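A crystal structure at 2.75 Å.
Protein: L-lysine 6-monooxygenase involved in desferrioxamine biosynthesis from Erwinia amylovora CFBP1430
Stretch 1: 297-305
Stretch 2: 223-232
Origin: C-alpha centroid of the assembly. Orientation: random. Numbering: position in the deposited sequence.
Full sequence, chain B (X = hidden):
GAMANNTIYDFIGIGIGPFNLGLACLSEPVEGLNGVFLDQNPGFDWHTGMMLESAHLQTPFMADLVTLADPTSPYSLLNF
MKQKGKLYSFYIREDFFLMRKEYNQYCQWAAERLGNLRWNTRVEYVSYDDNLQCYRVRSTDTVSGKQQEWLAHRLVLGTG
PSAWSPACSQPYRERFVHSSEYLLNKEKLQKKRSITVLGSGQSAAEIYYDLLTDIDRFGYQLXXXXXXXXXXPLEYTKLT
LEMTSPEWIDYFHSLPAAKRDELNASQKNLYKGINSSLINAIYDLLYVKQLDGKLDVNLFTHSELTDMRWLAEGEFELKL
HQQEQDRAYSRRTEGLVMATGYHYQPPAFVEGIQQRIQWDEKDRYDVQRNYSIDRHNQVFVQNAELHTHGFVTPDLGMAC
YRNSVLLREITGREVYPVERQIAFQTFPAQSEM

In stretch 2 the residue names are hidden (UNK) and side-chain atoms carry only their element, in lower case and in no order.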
ATOM      1  N   VAL B 297       3.071  -9.029 -28.457  1.00 33.89           N
ATOM      2  CA  VAL B 297       2.001  -8.095 -28.118  1.00 33.63           C
ATOM      3  C   VAL B 297       2.188  -6.772 -28.842  1.00 33.38           C
ATOM      4  O   VAL B 297       3.291  -6.382 -29.167  1.00 35.11           O
ATOM      5  CB  VAL B 297       1.898  -7.830 -26.594  1.00 31.78           C
ATOM      6  CG1 VAL B 297       1.767  -9.144 -25.831  1.00 33.22           C
ATOM      7  CG2 VAL B 297       3.082  -7.025 -26.073  1.00 31.86           C
ATOM      8  N   ASN B 298       1.084  -6.094 -29.106  1.00 36.23           N
ATOM      9  CA  ASN B 298       1.101  -4.758 -29.679  1.00 34.95           C
ATOM     10  C   ASN B 298       0.047  -3.945 -28.964  1.00 36.04           C
ATOM     11  O   ASN B 298      -1.009  -4.468 -28.623  1.00 38.94           O
ATOM     12  CB  ASN B 298       0.805  -4.815 -31.172  1.00 33.42           C
ATOM     13  CG  ASN B 298       1.780  -5.693 -31.911  1.00 31.04           C
ATOM     14  OD1 ASN B 298       2.933  -5.317 -32.136  1.00 29.47           O
ATOM     15  ND2 ASN B 298       1.341  -6.890 -32.253  1.00 31.84           N
ATOM     16  N   LEU B 299       0.356  -2.680 -28.703  1.00 36.29           N
ATOM     17  CA  LEU B 299      -0.536  -1.787 -27.996  1.00 35.69           C
ATOM     18  C   LEU B 299      -0.508  -0.460 -28.722  1.00 36.12           C
ATOM     19  O   LEU B 299       0.531   0.182 -28.758  1.00 36.11           O
ATOM     20  CB  LEU B 299      -0.089  -1.618 -26.544  1.00 36.01           C
ATOM     21  CG  LEU B 299      -0.274  -2.840 -25.630  1.00 36.63           C
ATOM     22  CD1 LEU B 299       0.814  -3.882 -25.806  1.00 37.72           C
ATOM     23  CD2 LEU B 299      -0.318  -2.414 -24.170  1.00 37.43           C
ATOM     24  N   PHE B 300      -1.630  -0.070 -29.322  1.00 38.56           N
ATOM     25  CA  PHE B 300      -1.749   1.224 -29.998  1.00 41.04           C
ATOM     26  C   PHE B 300      -2.715   2.158 -29.276  1.00 40.64           C
ATOM     27  O   PHE B 300      -3.617   1.708 -28.580  1.00 42.00           O
ATOM     28  CB  PHE B 300      -2.212   1.009 -31.427  1.00 43.82           C
ATOM     29  CG  PHE B 300      -1.211   0.292 -32.278  1.00 43.46           C
ATOM     30  CD1 PHE B 300      -1.200  -1.097 -32.340  1.00 42.75           C
ATOM     31  CD2 PHE B 300      -0.273   1.000 -33.007  1.00 44.23           C
ATOM     32  CE1 PHE B 300      -0.280  -1.773 -33.125  1.00 42.54           C
ATOM     33  CE2 PHE B 300       0.654   0.334 -33.798  1.00 47.95           C
ATOM     34  CZ  PHE B 300       0.643  -1.059 -33.859  1.00 46.42           C
ATOM     35  N   THR B 301      -2.508   3.460 -29.444  1.00 39.97           N
ATOM     36  CA  THR B 301      -3.358   4.488 -28.835  1.00 40.53           C
ATOM     37  C   THR B 301      -3.736   5.489 -29.910  1.00 41.22           C
ATOM     38  O   THR B 301      -3.303   5.353 -31.049  1.00 42.15           O
ATOM     39  CB  THR B 301      -2.624   5.207 -27.688  1.00 40.33           C
ATOM     40  OG1 THR B 301      -1.284   5.499 -28.093  1.00 39.71           O
ATOM     41  CG2 THR B 301      -2.597   4.337 -26.438  1.00 39.97           C
ATOM     42  N   HIS B 302      -4.571   6.468 -29.565  1.00 44.35           N
ATOM     43  CA  HIS B 302      -5.037   7.492 -30.511  1.00 47.04           C
ATOM     44  C   HIS B 302      -5.708   6.942 -31.782  1.00 48.28           C
ATOM     45  O   HIS B 302      -5.904   7.688 -32.739  1.00 55.51           O
ATOM     46  CB  HIS B 302      -3.871   8.413 -30.926  1.00 49.01           C
ATOM     47  CG  HIS B 302      -3.369   9.290 -29.824  1.00 50.35           C
ATOM     48  ND1 HIS B 302      -4.034  10.429 -29.420  1.00 49.16           N
ATOM     49  CD2 HIS B 302      -2.252   9.216 -29.062  1.00 50.46           C
ATOM     50  CE1 HIS B 302      -3.353  11.010 -28.449  1.00 51.70           C
ATOM     51  NE2 HIS B 302      -2.271  10.292 -28.210  1.00 54.12           N
ATOM     52  N   SER B 303      -6.096   5.666 -31.785  1.00 47.26           N
ATOM     53  CA  SER B 303      -6.429   4.962 -33.026  1.00 45.40           C
ATOM     54  C   SER B 303      -7.928   4.712 -33.182  1.00 46.91           C
ATOM     55  O   SER B 303      -8.502   3.880 -32.481  1.00 45.31           O
ATOM     56  CB  SER B 303      -5.668   3.644 -33.089  1.00 43.90           C
ATOM     57  OG  SER B 303      -4.315   3.887 -33.403  1.00 44.42           O
ATOM     58  N   GLU B 304      -8.551   5.448 -34.101  1.00 50.26           N
ATOM     59  CA  GLU B 304      -9.957   5.266 -34.423  1.00 53.69           C
ATOM     60  C   GLU B 304     -10.084   4.164 -35.458  1.00 49.56           C
ATOM     61  O   GLU B 304      -9.335   4.143 -36.429  1.00 49.93           O
ATOM     62  CB  GLU B 304     -10.559   6.552 -34.993  1.00 61.70           C
ATOM     63  CG  GLU B 304     -12.058   6.449 -35.259  1.00 70.16           C
ATOM     64  CD  GLU B 304     -12.584   7.559 -36.146  1.00 75.95           C
ATOM     65  OE1 GLU B 304     -12.323   7.517 -37.375  1.00 76.67           O
ATOM     66  OE2 GLU B 304     -13.281   8.454 -35.615  1.00 77.30           O
ATOM     67  N   LEU B 305     -11.047   3.269 -35.250  1.00 46.34           N
ATOM     68  CA  LEU B 305     -11.431   2.266 -36.244  1.00 42.81           C
ATOM     69  C   LEU B 305     -12.285   2.909 -37.339  1.00 39.82           C
ATOM     70  O   LEU B 305     -13.431   3.271 -37.093  1.00 36.32           O
ATOM     71  CB  LEU B 305     -12.213   1.149 -35.553  1.00 43.66           C
ATOM     72  CG  LEU B 305     -12.598  -0.085 -36.358  1.00 46.23           C
ATOM     73  CD1 LEU B 305     -11.362  -0.928 -36.642  1.00 48.68           C
ATOM     74  CD2 LEU B 305     -13.624  -0.894 -35.589  1.00 47.73           C
ATOM     75  N   UNK B 223      -3.146  -8.288 -28.814  1.00 37.34           N
ATOM     76  CA  UNK B 223      -3.089  -6.876 -29.160  1.00 36.47           C
ATOM     77  C   UNK B 223      -4.130  -6.076 -28.400  1.00 36.40           C
ATOM     78  O   UNK B 223      -5.107  -6.634 -27.901  1.00 39.11           O
ATOM     79  n   UNK B 223      -2.666  -8.127 -32.525  1.00 30.54           N
ATOM     80  c   UNK B 223      -2.243  -7.517 -31.443  1.00 36.08           C
ATOM     81  o   UNK B 223      -1.081  -7.587 -31.053  1.00 38.20           O
ATOM     82  c   UNK B 223      -3.271  -6.721 -30.661  1.00 36.67           C
ATOM     83  N   UNK B 224      -3.879  -4.777 -28.271  1.00 34.55           N
ATOM     84  CA  UNK B 224      -4.802  -3.849 -27.632  1.00 32.45           C
ATOM     85  C   UNK B 224      -4.740  -2.543 -28.389  1.00 33.02           C
ATOM     86  O   UNK B 224      -3.698  -1.905 -28.440  1.00 32.19           O
ATOM     87  c   UNK B 224      -5.435  -2.957 -25.303  1.00 32.36           C
ATOM     88  c   UNK B 224      -6.632  -2.413 -25.680  1.00 32.16           C
ATOM     89  c   UNK B 224      -5.758  -2.005 -21.238  1.00 36.88           C
ATOM     90  n   UNK B 224      -7.289  -1.918 -24.593  1.00 31.52           N
ATOM     91  c   UNK B 224      -5.322  -2.730 -23.898  1.00 31.52           C
ATOM     92  c   UNK B 224      -6.740  -1.716 -22.154  1.00 35.00           C
ATOM     93  c   UNK B 224      -4.400  -3.616 -26.182  1.00 32.01           C
ATOM     94  c   UNK B 224      -6.507  -2.086 -23.484  1.00 32.83           C
ATOM     95  c   UNK B 224      -4.336  -3.014 -22.948  1.00 31.48           C
ATOM     96  c   UNK B 224      -4.554  -2.644 -21.624  1.00 34.32           C
ATOM     97  N   UNK B 225      -5.852  -2.150 -28.992  1.00 35.90           N
ATOM     98  CA  UNK B 225      -5.921  -0.910 -29.756  1.00 37.45           C
ATOM     99  C   UNK B 225      -7.002  -0.073 -29.123  1.00 35.49           C
ATOM    100  O   UNK B 225      -8.039  -0.597 -28.789  1.00 35.97           O
ATOM    101  c   UNK B 225      -6.481   0.120 -31.991  1.00 40.49           C
ATOM    102  c   UNK B 225      -6.254  -1.190 -31.225  1.00 39.77           C
ATOM    103  c   UNK B 225      -5.135  -2.039 -31.842  1.00 38.79           C
ATOM    104  c   UNK B 225      -5.406  -2.499 -33.260  1.00 40.44           C
ATOM    105  N   UNK B 226      -6.751   1.223 -28.949  1.00 37.66           N
ATOM    106  CA  UNK B 226      -7.744   2.135 -28.365  1.00 40.31           C
ATOM    107  C   UNK B 226      -7.756   3.482 -29.077  1.00 41.41           C
ATOM    108  O   UNK B 226      -6.727   3.928 -29.583  1.00 39.18           O
ATOM    109  c   UNK B 226      -6.083   2.763 -26.523  1.00 40.66           C
ATOM    110  c   UNK B 226      -7.530   2.343 -26.844  1.00 40.80           C
ATOM    111  o   UNK B 226      -8.421   3.358 -26.383  1.00 39.95           O
ATOM    112  N   UNK B 227      -8.933   4.109 -29.130  1.00 47.56           N
ATOM    113  CA  UNK B 227      -9.059   5.480 -29.637  1.00 52.08           C
ATOM    114  C   UNK B 227      -8.534   6.490 -28.611  1.00 51.44           C
ATOM    115  O   UNK B 227      -8.080   7.577 -28.984  1.00 51.93           O
ATOM    116  c   UNK B 227     -11.857   7.983 -30.256  1.00 72.86           C
ATOM    117  n   UNK B 227     -13.122   7.368 -30.645  1.00 78.34           N
ATOM    118  n   UNK B 227     -13.283   8.413 -32.725  1.00 80.33           N
ATOM    119  c   UNK B 227     -13.766   7.582 -31.800  1.00 81.15           C
ATOM    120  n   UNK B 227     -14.914   6.950 -32.034  1.00 81.84           N
ATOM    121  c   UNK B 227     -10.665   7.151 -30.746  1.00 62.76           C
ATOM    122  c   UNK B 227     -10.515   5.826 -29.998  1.00 55.24           C
ATOM    123  N   UNK B 228      -8.597   6.124 -27.328  1.00 45.12           N
ATOM    124  CA  UNK B 228      -8.130   6.973 -26.238  1.00 45.62           C
ATOM    125  C   UNK B 228      -6.677   7.396 -26.438  1.00 46.55           C
ATOM    126  O   UNK B 228      -5.876   6.621 -26.967  1.00 41.53           O
ATOM    127  c   UNK B 228      -8.276   6.248 -24.905  1.00 45.86           C
ATOM    128  N   UNK B 229      -6.332   8.626 -26.008  1.00 51.84           N
ATOM    129  CA  UNK B 229      -4.950   9.119 -26.160  1.00 51.50           C
ATOM    130  C   UNK B 229      -3.909   8.337 -25.332  1.00 46.88           C
ATOM    131  O   UNK B 229      -2.760   8.224 -25.743  1.00 45.30           O
ATOM    132  c   UNK B 229      -5.056  10.583 -25.692  1.00 52.11           C
ATOM    133  c   UNK B 229      -6.208  10.589 -24.739  1.00 50.08           C
ATOM    134  c   UNK B 229      -7.190   9.616 -25.318  1.00 50.25           C
ATOM    135  N   UNK B 230      -4.323   7.828 -24.176  1.00 43.81           N
ATOM    136  CA  UNK B 230      -3.498   6.993 -23.321  1.00 46.23           C
ATOM    137  C   UNK B 230      -4.389   5.905 -22.756  1.00 43.95           C
ATOM    138  O   UNK B 230      -5.603   5.907 -22.989  1.00 43.37           O
ATOM    139  c   UNK B 230      -2.041   8.973 -22.539  1.00 63.16           C
ATOM    140  c   UNK B 230      -2.962   7.817 -22.152  1.00 52.99           C
ATOM    141  c   UNK B 230      -4.109  11.029 -20.594  1.00 86.05           C
ATOM    142  n   UNK B 230      -3.936  10.465 -19.398  1.00 90.72           N
ATOM    143  c   UNK B 230      -1.992  10.088 -21.502  1.00 68.28           C
ATOM    144  n   UNK B 230      -3.214  10.876 -21.573  1.00 74.72           N
ATOM    145  n   UNK B 230      -5.205  11.752 -20.826  1.00 87.82           N
ATOM    146  N   UNK B 231      -3.790   4.973 -22.015  1.00 42.36           N
ATOM    147  CA  UNK B 231      -4.554   4.018 -21.210  1.00 42.87           C
ATOM    148  C   UNK B 231      -4.795   4.681 -19.857  1.00 43.67           C
ATOM    149  O   UNK B 231      -4.154   4.328 -18.855  1.00 43.99           O
ATOM    150  c   UNK B 231      -4.515   1.211 -22.999  1.00 39.60           C
ATOM    151  c   UNK B 231      -3.810   2.677 -21.088  1.00 42.76           C
ATOM    152  c   UNK B 231      -2.134   1.661 -24.317  1.00 44.38           C
ATOM    153  c   UNK B 231      -4.288   0.629 -24.231  1.00 39.90           C
ATOM    154  c   UNK B 231      -3.557   2.022 -22.410  1.00 41.27           C
ATOM    155  c   UNK B 231      -3.094   0.853 -24.894  1.00 41.32           C
ATOM    156  c   UNK B 231      -2.375   2.249 -23.084  1.00 44.23           C
ATOM    157  N   UNK B 232      -5.690   5.673 -19.850  1.00 44.95           N
ATOM    158  CA  UNK B 232      -5.829   6.551 -18.688  1.00 42.99           C
ATOM    159  C   UNK B 232      -6.451   5.814 -17.514  1.00 42.35           C
ATOM    160  O   UNK B 232      -7.347   4.995 -17.698  1.00 45.62           O
ATOM    161  c   UNK B 232      -9.195   8.352 -21.748  1.00 63.37           C
ATOM    162  o   UNK B 232     -11.492   7.604 -21.901  1.00 64.74           O
ATOM    163  c   UNK B 232      -6.577   7.878 -18.991  1.00 49.21           C
ATOM    164  c   UNK B 232      -7.876   7.802 -19.778  1.00 53.45           C
ATOM    165  c   UNK B 232      -8.995   7.154 -19.252  1.00 57.08           C
ATOM    166  c   UNK B 232     -10.298   7.683 -21.207  1.00 65.45           C
ATOM    167  c   UNK B 232      -7.997   8.413 -21.035  1.00 57.16           C
ATOM    168  c   UNK B 232     -10.200   7.087 -19.955  1.00 62.22           C
TER

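Position 223 carries two carbons, the second bearing one oxygen and one nitrogen: a short amide. Its oxygen lies 2.8 Å from ND2 of N298 and accepts a hydrogen bond from it. This is N223; one side-chain amide bonds the other across the contact.

At 224 one carbon leads into fused five- and six-membered rings holding eight carbons and one nitrogen; its CB packs 4.2 Å from CG of L299, while the rings lead away. Only tryptophan has such rings. W224 has its NE1 satisfied elsewhere in the structure. The backbone works both ways: W224 N donates to N298 O (2.9 Å), and W224 O accepts from F300 N (2.9 Å).

Position 225 has four carbons, forked at the first, with one arm two carbons long. The first carbon of that arm sits 4.1 Å from F300 CD1, and the one-carbon arm lies 3.8 Å from S303 CB, so one forked side chain serves both the strand and the residue beyond the turn: I225.

At 226 a single carbon carries one oxygen and one carbon, and that outer carbon meets T301 CG2 at 3.8 Å. The backbone N donates to F300 O (3.2 Å), and the backbone O accepts from S303 N (2.9 Å). The pattern is that of threonine, T226.

Position 227 shows three carbons, a nitrogen, then a carbon with two more nitrogens, a guanidinium. It reaches along the partner so that a terminal nitrogen makes a salt bridge with E304 OE2 at 2.9 Å, near the guanidinium plane: R227.

One carbon at 228 points away; the backbone O takes the hydrogen bond from H302 N (2.9 Å). This is A228, whose N is held by T226 OG1 (2.9 Å).

At 229 three carbons close a ring onto the backbone nitrogen. The CA lies over one face of the H302 ring, 3.5 Å from the centroid, a CH-pi contact: P229.

Position 230 again has three carbons, a nitrogen and a carbon with two nitrogens. It points away and contributes little: R230.

At 231 one carbon bears a six-carbon ring without oxygen. One ring carbon comes within 3.4 Å of T301 CG2, and another within 4.2 Å of L299 CB: F231.

Position 232 has the same ring plus an oxygen and makes no contact: Y232.

The contact works by parallel pairing: L299 and W224 share one sheet face, F300 and I225 the other. Where the strands end, carbonyls of T226 and A228 catch the amides of S303 and H302, extending the backbone pairing through the turn. Apolar contacts (L299 with W224 and F231, F300 with I225), the CH-pi contact of P229 CA over the H302 ring and the R227-E304 salt bridge accompany the backbone pairing.

Stretch 2, residues 223-232: NWITRAPRFY
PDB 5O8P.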